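Local coordinates for Serine/threonine-protein kinase Tel1 (Chaetomium thermophilum, PDB 6SKY) that probably acts as a DNA damage sensor kinase, transferring phosphate from ATP to serine or threonine in [ST]-Q motifs to activate checkpoint signalling, at residues E2679-K2684 with M2721-M2726; R2712-F2717 with L2800-V2805. All coordinates share one frame; numbering follows the deposited sequence.

Interaction 1. Residues E2679-K2684 with M2721-M2726; sequences ERYYPK and MRYFFM
Tyr2681 and Tyr2723 share the same first torsion, CG beside the backbone N and opposite the carbonyl carbon (chi1 -65° and -70°), and from their two backbones they send their rings past each other in opposite directions. The rings meet as a face-to-face stack, nearly parallel, with centroids 4.1 Å apart. Tyr2723 CG lies over the far half of the partner ring, 3.8 Å from Tyr2681 CZ, and the phenol oxygen of Tyr2681 reaches back to the root of the other side chain, its OH 3.7 Å from Tyr2723 CB. Aliphatic stems continue the pile: CG of Arg2680 covers the second face of Tyr2681, and CG of Arg2722 lies toward the rim of the second face of Tyr2723. The stack joins the C-terminal end of helix 2670-2681 to the short helix 2722-2726 in the C-lobe of the PI3/PI4-type kinase domain, and helix 1884-1898 of the FAT region touches Tyr2723 and Met2726. With Tyr2681 replaced by an alanine, one face of the Tyr2723 ring would probably lose its cover, and Glu2727 the hydrogen bond it shares with the phenol. Beside the stack, Tyr2682, the first residue beyond helical geometry, turns its hydroxyl to Arg2722. NH1 of Arg2722 donates to Tyr2682 OH over 3.2 Å, with the oxygen in the guanidinium plane and the N-H aimed fairly straight (159°). NH2 of the same arginine is bound by Pro2719 O and salt-bridged to Asp2806, and these bonds together are likely to restrain the rotation of the guanidinium.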
loop_
_atom_site.group_PDB
_atom_site.type_symbol
_atom_site.label_atom_id
_atom_site.label_comp_id
_atom_site.label_asym_id
_atom_site.label_seq_id
_atom_site.Cartn_x
_atom_site.Cartn_y
_atom_site.Cartn_z
ATOM N N GLU A 2679 -44.427 9.308 -22.528
ATOM C CA GLU A 2679 -45.474 9.145 -23.518
ATOM C C GLU A 2679 -45.175 9.873 -24.814
ATOM O O GLU A 2679 -45.769 9.542 -25.842
ATOM C CB GLU A 2679 -46.805 9.635 -22.964
ATOM C CG GLU A 2679 -46.831 11.105 -22.689
ATOM C CD GLU A 2679 -48.176 11.565 -22.201
ATOM O OE1 GLU A 2679 -49.091 10.722 -22.131
ATOM O OE2 GLU A 2679 -48.324 12.765 -21.889
ATOM N N ARG A 2680 -44.278 10.854 -24.793
ATOM C CA ARG A 2680 -43.880 11.496 -26.037
ATOM C C ARG A 2680 -42.984 10.589 -26.867
ATOM O O ARG A 2680 -43.105 10.550 -28.094
ATOM C CB ARG A 2680 -43.188 12.816 -25.735
ATOM C CG ARG A 2680 -42.419 13.380 -26.876
ATOM C CD ARG A 2680 -42.070 14.816 -26.636
ATOM N NE ARG A 2680 -41.142 14.986 -25.532
ATOM C CZ ARG A 2680 -41.443 15.597 -24.396
ATOM N NH1 ARG A 2680 -40.534 15.717 -23.449
ATOM N NH2 ARG A 2680 -42.653 16.095 -24.214
ATOM N N TYR A 2681 -42.093 9.836 -26.229
ATOM C CA TYR A 2681 -41.161 9.017 -26.988
ATOM C C TYR A 2681 -41.597 7.573 -27.155
ATOM O O TYR A 2681 -41.085 6.897 -28.049
ATOM C CB TYR A 2681 -39.775 9.046 -26.344
ATOM C CG TYR A 2681 -39.153 10.408 -26.381
ATOM C CD1 TYR A 2681 -38.606 10.905 -27.541
ATOM C CD2 TYR A 2681 -39.124 11.201 -25.262
ATOM C CE1 TYR A 2681 -38.050 12.142 -27.579
ATOM C CE2 TYR A 2681 -38.571 12.440 -25.295
ATOM C CZ TYR A 2681 -38.042 12.910 -26.456
ATOM O OH TYR A 2681 -37.484 14.161 -26.490
ATOM N N TYR A 2682 -42.516 7.078 -26.335
ATOM C CA TYR A 2682 -43.030 5.714 -26.457
ATOM C C TYR A 2682 -44.540 5.737 -26.310
ATOM O O TYR A 2682 -45.080 5.455 -25.237
ATOM C CB TYR A 2682 -42.406 4.793 -25.413
ATOM C CG TYR A 2682 -40.930 4.595 -25.562
ATOM C CD1 TYR A 2682 -40.428 3.655 -26.432
ATOM C CD2 TYR A 2682 -40.034 5.335 -24.817
ATOM C CE1 TYR A 2682 -39.083 3.468 -26.566
ATOM C CE2 TYR A 2682 -38.689 5.153 -24.945
ATOM C CZ TYR A 2682 -38.221 4.218 -25.820
ATOM O OH TYR A 2682 -36.873 4.026 -25.953
ATOM N N PRO A 2683 -45.264 6.065 -27.382
ATOM C CA PRO A 2683 -46.726 6.157 -27.280
ATOM C C PRO A 2683 -47.427 4.824 -27.070
ATOM O O PRO A 2683 -48.625 4.825 -26.775
ATOM C CB PRO A 2683 -47.127 6.783 -28.618
ATOM C CG PRO A 2683 -45.895 7.413 -29.131
ATOM C CD PRO A 2683 -44.784 6.542 -28.684
ATOM N N LYS A 2684 -46.738 3.697 -27.207
ATOM C CA LYS A 2684 -47.340 2.393 -26.981
ATOM C C LYS A 2684 -47.090 1.849 -25.583
ATOM O O LYS A 2684 -47.594 0.773 -25.255
ATOM C CB LYS A 2684 -46.825 1.388 -28.010
ATOM C CG LYS A 2684 -47.224 1.696 -29.433
ATOM C CD LYS A 2684 -46.709 0.633 -30.380
ATOM C CE LYS A 2684 -47.084 0.954 -31.813
ATOM N NZ LYS A 2684 -46.759 -0.166 -32.741
ATOM N N MET A 2721 -34.489 9.124 -20.229
ATOM C CA MET A 2721 -33.740 10.230 -19.650
ATOM C C MET A 2721 -32.637 10.714 -20.575
ATOM O O MET A 2721 -32.253 11.886 -20.520
ATOM C CB MET A 2721 -33.169 9.815 -18.306
ATOM C CG MET A 2721 -32.456 10.903 -17.558
ATOM S SD MET A 2721 -33.536 12.208 -17.008
ATOM C CE MET A 2721 -32.320 13.451 -16.635
ATOM N N ARG A 2722 -32.145 9.849 -21.456
ATOM C CA ARG A 2722 -31.080 10.239 -22.363
ATOM C C ARG A 2722 -31.500 11.350 -23.304
ATOM O O ARG A 2722 -30.640 12.002 -23.896
ATOM C CB ARG A 2722 -30.618 9.041 -23.171
ATOM C CG ARG A 2722 -31.589 8.611 -24.206
ATOM C CD ARG A 2722 -31.208 7.273 -24.742
ATOM N NE ARG A 2722 -32.215 6.743 -25.643
ATOM C CZ ARG A 2722 -33.295 6.091 -25.246
ATOM N NH1 ARG A 2722 -34.158 5.641 -26.134
ATOM N NH2 ARG A 2722 -33.518 5.903 -23.962
ATOM N N TYR A 2723 -32.794 11.589 -23.452
ATOM C CA TYR A 2723 -33.254 12.670 -24.298
ATOM C C TYR A 2723 -33.218 14.016 -23.610
ATOM O O TYR A 2723 -33.183 15.030 -24.303
ATOM C CB TYR A 2723 -34.663 12.389 -24.783
ATOM C CG TYR A 2723 -34.716 11.261 -25.763
ATOM C CD1 TYR A 2723 -35.240 10.039 -25.410
ATOM C CD2 TYR A 2723 -34.224 11.413 -27.038
ATOM C CE1 TYR A 2723 -35.286 9.014 -26.297
ATOM C CE2 TYR A 2723 -34.264 10.390 -27.931
ATOM C CZ TYR A 2723 -34.794 9.193 -27.558
ATOM O OH TYR A 2723 -34.834 8.162 -28.458
ATOM N N PHE A 2724 -33.211 14.063 -22.277
ATOM C CA PHE A 2724 -33.141 15.354 -21.607
ATOM C C PHE A 2724 -31.977 16.168 -22.132
ATOM O O PHE A 2724 -32.075 17.385 -22.286
ATOM C CB PHE A 2724 -33.015 15.171 -20.095
ATOM C CG PHE A 2724 -32.877 16.460 -19.338
ATOM C CD1 PHE A 2724 -33.986 17.170 -18.955
ATOM C CD2 PHE A 2724 -31.636 16.961 -19.017
ATOM C CE1 PHE A 2724 -33.861 18.337 -18.283
ATOM C CE2 PHE A 2724 -31.511 18.133 -18.348
ATOM C CZ PHE A 2724 -32.622 18.819 -17.978
ATOM N N PHE A 2725 -30.873 15.506 -22.434
ATOM C CA PHE A 2725 -29.681 16.184 -22.895
ATOM C C PHE A 2725 -29.688 16.411 -24.387
ATOM O O PHE A 2725 -29.070 17.362 -24.859
ATOM C CB PHE A 2725 -28.445 15.388 -22.486
ATOM C CG PHE A 2725 -28.334 15.198 -21.018
ATOM C CD1 PHE A 2725 -27.811 16.188 -20.228
ATOM C CD2 PHE A 2725 -28.803 14.056 -20.419
ATOM C CE1 PHE A 2725 -27.739 16.033 -18.886
ATOM C CE2 PHE A 2725 -28.730 13.904 -19.073
ATOM C CZ PHE A 2725 -28.194 14.892 -18.311
ATOM N N MET A 2726 -30.388 15.578 -25.143
ATOM C CA MET A 2726 -30.426 15.762 -26.581
ATOM C C MET A 2726 -31.399 16.842 -27.005
ATOM O O MET A 2726 -31.348 17.279 -28.154
ATOM C CB MET A 2726 -30.783 14.451 -27.269
ATOM C CG MET A 2726 -29.633 13.500 -27.384
ATOM S SD MET A 2726 -30.156 11.865 -27.889
ATOM C CE MET A 2726 -28.626 10.963 -27.709
#

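Interaction 2. Residues R2712-F2717 with L2800-V2805; sequences RVTERF and LTRDIV
The carbonyl oxygen of Phe2717 is gripped end-on by both terminal nitrogens of Arg2802. NH1 of Arg2802 lies 2.9 Å from Phe2717 O, nearly along the C=O axis, whereas Arg2802 NH2, also 2.9 Å from Phe2717 O, approaches from above the carbonyl plane. The oxygen stays close to the guanidinium plane for both, so one acceptor is shared between two moderately bent bonds, with N-H...O angles of 141° and 137°. Arg2802 NH1 adds a weak third bond to Thr2714 O, at 3.2 Å. These two carbonyls belong to the first and last residues of a type I beta turn, Thr2714 to Phe2717, at the C-terminal part of helix 2703-2714; Arg2802 thus reaches backbone carbonyls at both ends of the turn, the one at Thr2714 only weakly. The arginine side chain starts beside its own backbone N and bends at chi3 (-49°), which swings the guanidinium across to the turn. There Thr2714 CB rests over one face of the group, toward its rim, 3.7 Å from Arg2802 NH2, while CB of Phe2717 meets it at the edge. The Phe2717 ring also presents its edge to the arginine, CD2 lying 4.1 Å from Arg2802 NH2, and stacks on His2678. NH2 has a further acceptor, the carbonyl of Tyr2943, so the positive group draws together three backbone oxygens. Thr2801, at the N-cap position of helix 2802-2806, likewise bonds through OG1 to the carbonyl of Ala2944, the last residue of the chain. Such docking of the C-terminal FATC region onto the C-lobe of the kinase is a hallmark of PI3-kinase-related protein kinases.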
loop_
_atom_site.group_PDB
_atom_site.type_symbol
_atom_site.label_atom_id
_atom_site.label_comp_id
_atom_site.label_asym_id
_atom_site.label_seq_id
_atom_site.Cartn_x
_atom_site.Cartn_y
_atom_site.Cartn_z
ATOM N N ARG A 2712 -43.382 -7.218 -14.841
ATOM C CA ARG A 2712 -44.362 -7.019 -15.898
ATOM C C ARG A 2712 -44.528 -5.545 -16.234
ATOM O O ARG A 2712 -44.731 -5.187 -17.396
ATOM C CB ARG A 2712 -45.695 -7.622 -15.478
ATOM C CG ARG A 2712 -46.732 -7.672 -16.565
ATOM C CD ARG A 2712 -48.130 -7.720 -15.986
ATOM N NE ARG A 2712 -48.156 -8.296 -14.645
ATOM C CZ ARG A 2712 -48.114 -9.597 -14.383
ATOM N NH1 ARG A 2712 -48.144 -10.024 -13.129
ATOM N NH2 ARG A 2712 -48.028 -10.472 -15.374
ATOM N N VAL A 2713 -44.455 -4.673 -15.232
ATOM C CA VAL A 2713 -44.655 -3.250 -15.483
ATOM C C VAL A 2713 -43.424 -2.622 -16.119
ATOM O O VAL A 2713 -43.545 -1.782 -17.013
ATOM C CB VAL A 2713 -45.054 -2.532 -14.183
ATOM C CG1 VAL A 2713 -44.367 -1.195 -14.073
ATOM C CG2 VAL A 2713 -46.544 -2.341 -14.144
ATOM N N THR A 2714 -42.224 -3.003 -15.690
ATOM C CA THR A 2714 -41.045 -2.413 -16.308
ATOM C C THR A 2714 -40.710 -3.027 -17.656
ATOM O O THR A 2714 -39.857 -2.487 -18.359
ATOM C CB THR A 2714 -39.825 -2.516 -15.400
ATOM O OG1 THR A 2714 -39.417 -3.877 -15.283
ATOM C CG2 THR A 2714 -40.135 -1.966 -14.045
ATOM N N GLU A 2715 -41.339 -4.133 -18.040
ATOM C CA GLU A 2715 -41.177 -4.588 -19.414
ATOM C C GLU A 2715 -41.973 -3.759 -20.409
ATOM O O GLU A 2715 -41.751 -3.890 -21.614
ATOM C CB GLU A 2715 -41.569 -6.055 -19.535
ATOM C CG GLU A 2715 -40.403 -6.993 -19.337
ATOM C CD GLU A 2715 -40.825 -8.402 -18.988
ATOM O OE1 GLU A 2715 -42.042 -8.671 -18.934
ATOM O OE2 GLU A 2715 -39.933 -9.244 -18.759
ATOM N N ARG A 2716 -42.885 -2.917 -19.939
ATOM C CA ARG A 2716 -43.689 -2.049 -20.787
ATOM C C ARG A 2716 -43.438 -0.584 -20.470
ATOM O O ARG A 2716 -44.327 0.248 -20.609
ATOM C CB ARG A 2716 -45.171 -2.364 -20.632
ATOM C CG ARG A 2716 -45.559 -3.751 -21.045
ATOM C CD ARG A 2716 -47.050 -3.827 -21.201
ATOM N NE ARG A 2716 -47.536 -2.802 -22.117
ATOM C CZ ARG A 2716 -48.816 -2.479 -22.262
ATOM N NH1 ARG A 2716 -49.171 -1.533 -23.118
ATOM N NH2 ARG A 2716 -49.741 -3.100 -21.546
ATOM N N PHE A 2717 -42.230 -0.263 -20.031
ATOM C CA PHE A 2717 -41.889 1.092 -19.625
ATOM C C PHE A 2717 -40.401 1.246 -19.883
ATOM O O PHE A 2717 -39.595 0.595 -19.219
ATOM C CB PHE A 2717 -42.231 1.314 -18.159
ATOM C CG PHE A 2717 -42.589 2.722 -17.815
ATOM C CD1 PHE A 2717 -43.755 3.281 -18.269
ATOM C CD2 PHE A 2717 -41.778 3.471 -17.002
ATOM C CE1 PHE A 2717 -44.088 4.562 -17.942
ATOM C CE2 PHE A 2717 -42.116 4.749 -16.673
ATOM C CZ PHE A 2717 -43.271 5.293 -17.142
ATOM N N LEU A 2800 -31.197 4.924 -7.912
ATOM C CA LEU A 2800 -30.467 4.531 -9.108
ATOM C C LEU A 2800 -31.377 3.726 -10.022
ATOM O O LEU A 2800 -31.046 2.623 -10.448
ATOM C CB LEU A 2800 -29.214 3.742 -8.751
ATOM C CG LEU A 2800 -28.045 3.736 -9.723
ATOM C CD1 LEU A 2800 -27.545 5.128 -9.935
ATOM C CD2 LEU A 2800 -26.947 2.877 -9.169
ATOM N N THR A 2801 -32.564 4.250 -10.299
ATOM C CA THR A 2801 -33.510 3.546 -11.148
ATOM C C THR A 2801 -33.001 3.502 -12.587
ATOM O O THR A 2801 -31.912 3.968 -12.903
ATOM C CB THR A 2801 -34.879 4.203 -11.061
ATOM O OG1 THR A 2801 -34.838 5.484 -11.686
ATOM C CG2 THR A 2801 -35.262 4.384 -9.629
ATOM N N ARG A 2802 -33.791 2.909 -13.478
ATOM C CA ARG A 2802 -33.352 2.769 -14.862
ATOM C C ARG A 2802 -33.274 4.109 -15.571
ATOM O O ARG A 2802 -32.457 4.280 -16.479
ATOM C CB ARG A 2802 -34.284 1.839 -15.625
ATOM C CG ARG A 2802 -34.196 0.393 -15.231
ATOM C CD ARG A 2802 -35.288 -0.386 -15.910
ATOM N NE ARG A 2802 -36.575 0.275 -15.755
ATOM C CZ ARG A 2802 -37.553 0.210 -16.645
ATOM N NH1 ARG A 2802 -37.386 -0.482 -17.754
ATOM N NH2 ARG A 2802 -38.685 0.849 -16.430
ATOM N N ASP A 2803 -34.104 5.070 -15.175
ATOM C CA ASP A 2803 -34.048 6.390 -15.778
ATOM C C ASP A 2803 -32.857 7.197 -15.294
ATOM O O ASP A 2803 -32.304 7.981 -16.061
ATOM C CB ASP A 2803 -35.335 7.152 -15.505
ATOM C CG ASP A 2803 -36.299 7.089 -16.662
ATOM O OD1 ASP A 2803 -37.235 6.270 -16.631
ATOM O OD2 ASP A 2803 -36.113 7.854 -17.620
ATOM N N ILE A 2804 -32.445 7.041 -14.041
ATOM C CA ILE A 2804 -31.255 7.745 -13.591
ATOM C C ILE A 2804 -30.032 7.233 -14.335
ATOM O O ILE A 2804 -29.159 8.009 -14.726
ATOM C CB ILE A 2804 -31.096 7.624 -12.063
ATOM C CG1 ILE A 2804 -31.782 8.781 -11.345
ATOM C CG2 ILE A 2804 -29.652 7.656 -11.671
ATOM C CD1 ILE A 2804 -33.240 8.830 -11.521
ATOM N N VAL A 2805 -29.969 5.929 -14.574
ATOM C CA VAL A 2805 -28.823 5.337 -15.244
ATOM C C VAL A 2805 -28.865 5.588 -16.741
ATOM O O VAL A 2805 -27.820 5.637 -17.393
ATOM C CB VAL A 2805 -28.766 3.839 -14.920
ATOM C CG1 VAL A 2805 -27.628 3.188 -15.618
ATOM C CG2 VAL A 2805 -28.623 3.648 -13.451
#

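Overall arrangement
Interactions 1 and 2 lie about 13 Å apart, centre to centre, in the C-lobe of the kinase domain, and their segments alternate along the chain. Segments 2712-2717 and 2721-2726, one from each contact, are separated by only three residues. Met2721 packs on Asp2803, whose carboxylate also bonds to His2678 and to the backbone N of Val2720, so it ties helix 2670-2681, and the stretch entering helix 2722-2726, to helix 2802-2806. Neither contact takes part in the nucleotide or magnesium ion sites. Interaction 1 is linked to the pocket through helix 2670-2681, which directly follows pocket residue Pro2669, and in interaction 2 the segment 2800-2805 lies downstream of the magnesium ligand Asp2779.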